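Side-chain contact in interleukin-20 receptor subunit beta (Homo sapiens, PDB 6DF3), which pairs with IL20RA or IL22RA1 to form cell-surface receptors for cytokines of the interleukin-20 group, here seen as its extracellular fibronectin type III domains: residues V23-G27 / E28-Y32. The protein carries 1 engineered substitution. Sequence-based numbering, arbitrary orientation.
Sequences VIAPG and ETVYY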
loop_
_atom_site.group_PDB
_atom_site.type_symbol
_atom_site.label_atom_id
_atom_site.label_comp_id
_atom_site.label_asym_id
_atom_site.label_seq_id
_atom_site.Cartn_x
_atom_site.Cartn_y
_atom_site.Cartn_z
ATOM N N VAL C 23 25.889 -26.515 -12.220
ATOM C CA VAL C 23 27.192 -26.566 -12.833
ATOM C C VAL C 23 28.007 -27.645 -12.141
ATOM O O VAL C 23 28.032 -27.713 -10.910
ATOM C CB VAL C 23 27.893 -25.215 -12.746
ATOM C CG1 VAL C 23 29.355 -25.316 -13.154
ATOM C CG2 VAL C 23 27.120 -24.228 -13.615
ATOM N N ILE C 24 28.678 -28.462 -12.956
ATOM C CA ILE C 24 29.379 -29.650 -12.486
ATOM C C ILE C 24 30.740 -29.239 -11.927
ATOM O O ILE C 24 31.497 -28.510 -12.587
ATOM C CB ILE C 24 29.503 -30.726 -13.618
ATOM C CG1 ILE C 24 29.438 -32.139 -13.014
ATOM C CG2 ILE C 24 30.757 -30.571 -14.505
ATOM C CD1 ILE C 24 28.066 -32.462 -12.435
ATOM N N ALA C 25 31.050 -29.702 -10.717
ATOM C CA ALA C 25 32.305 -29.348 -10.055
ATOM C C ALA C 25 32.704 -30.380 -8.999
ATOM O O ALA C 25 32.794 -30.053 -7.804
ATOM C CB ALA C 25 32.191 -27.955 -9.438
ATOM N N PRO C 26 32.967 -31.633 -9.436
ATOM C CA PRO C 26 33.374 -32.641 -8.445
ATOM C C PRO C 26 34.574 -32.103 -7.651
ATOM O O PRO C 26 35.477 -31.539 -8.256
ATOM C CB PRO C 26 33.705 -33.875 -9.303
ATOM C CG PRO C 26 32.929 -33.675 -10.568
ATOM C CD PRO C 26 33.007 -32.188 -10.805
ATOM N N GLY C 27 34.525 -32.202 -6.319
ATOM C CA GLY C 27 35.416 -31.432 -5.432
ATOM C C GLY C 27 34.698 -30.548 -4.415
ATOM O O GLY C 27 34.443 -30.996 -3.286
ATOM N N GLU C 28 34.350 -29.314 -4.841
ATOM C CA GLU C 28 33.822 -28.234 -3.974
ATOM C C GLU C 28 32.368 -27.958 -4.287
ATOM O O GLU C 28 31.868 -28.431 -5.302
ATOM C CB GLU C 28 34.704 -26.970 -4.104
ATOM C CG GLU C 28 35.997 -27.089 -3.259
ATOM C CD GLU C 28 37.179 -26.239 -3.742
ATOM O OE1 GLU C 28 37.011 -25.017 -3.995
ATOM O OE2 GLU C 28 38.288 -26.802 -3.861
ATOM N N THR C 29 31.663 -27.229 -3.423
ATOM C CA THR C 29 30.262 -26.991 -3.687
ATOM C C THR C 29 30.109 -25.646 -4.358
ATOM O O THR C 29 30.672 -24.635 -3.915
ATOM C CB THR C 29 29.308 -27.038 -2.475
ATOM O OG1 THR C 29 28.913 -25.698 -2.085
ATOM C CG2 THR C 29 29.831 -27.895 -1.323
ATOM N N VAL C 30 29.322 -25.639 -5.420
ATOM C CA VAL C 30 29.149 -24.439 -6.221
ATOM C C VAL C 30 28.083 -23.544 -5.598
ATOM O O VAL C 30 27.039 -24.039 -5.102
ATOM C CB VAL C 30 28.800 -24.785 -7.679
ATOM C CG1 VAL C 30 28.450 -23.521 -8.483
ATOM C CG2 VAL C 30 29.969 -25.554 -8.306
ATOM N N TYR C 31 28.381 -22.240 -5.611
ATOM C CA TYR C 31 27.399 -21.198 -5.254
ATOM C C TYR C 31 26.924 -20.396 -6.480
ATOM O O TYR C 31 27.598 -20.338 -7.510
ATOM C CB TYR C 31 28.007 -20.303 -4.154
ATOM C CG TYR C 31 28.161 -21.023 -2.781
ATOM C CD1 TYR C 31 27.022 -21.571 -2.122
ATOM C CD2 TYR C 31 29.411 -21.132 -2.133
ATOM C CE1 TYR C 31 27.135 -22.229 -0.893
ATOM C CE2 TYR C 31 29.523 -21.790 -0.886
ATOM C CZ TYR C 31 28.380 -22.321 -0.281
ATOM O OH TYR C 31 28.418 -22.950 0.928
ATOM N N TYR C 32 25.755 -19.803 -6.383
ATOM C CA TYR C 32 25.190 -19.069 -7.521
ATOM C C TYR C 32 24.823 -17.653 -7.099
ATOM O O TYR C 32 24.433 -17.461 -5.957
ATOM C CB TYR C 32 23.921 -19.805 -8.040
ATOM C CG TYR C 32 24.195 -21.204 -8.479
ATOM C CD1 TYR C 32 24.827 -21.444 -9.681
ATOM C CD2 TYR C 32 23.871 -22.302 -7.665
ATOM C CE1 TYR C 32 25.143 -22.727 -10.089
ATOM C CE2 TYR C 32 24.164 -23.604 -8.075
ATOM C CZ TYR C 32 24.808 -23.802 -9.297
ATOM O OH TYR C 32 25.153 -25.051 -9.734
#
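Tyr-32 reaches back across the turn to the backbone of Val-23. Its CB bears the ring without itself closely meeting 23-27; CG lies beside the backbone N and anti to the carbonyl carbon (chi1 -59°), an orientation that carries the ring toward the loop. CE1 comes within 4.3 Å of Val-23 CG2, a loose apolar contact, and CZ lies 4.1 Å from Val-23 N. At the tip, OH accepts a hydrogen bond from Val-23 N, 3.0 Å long and fairly straight at 159°, the donor lying near the ring plane at the edge. Tyrosine suits the place because it joins a long apolar spacer to a polar end; a phenylalanine here would probably leave Val-23 N without this acceptor and the loop less firmly tied to the strand.

Farther down the turn, branched Val-30 sends CG2 to Val-23 O (3.9 Å) and to Ala-25 CB, the latter 3.5 Å away, so tight that a methyl suits Ala-25. At the bend, Glu-28 N makes a weak, strongly bent hydrogen bond of 3.4 Å to Ala-25 O. A CB on Gly-27 would run into Glu-28 N and press on the preceding carbonyl O, hence glycine.

The loop leads from strand 15-19 into strand 31-37, which lies between 50-51 and 74-83 in an antiparallel sheet, without 15-19, of the first fibronectin type III domain. Ala-25 and Val-30 touch Leu-83 and Ala-81 of strand 74-83, while the Tyr-32 ring meets Trp-20 edge-to-face.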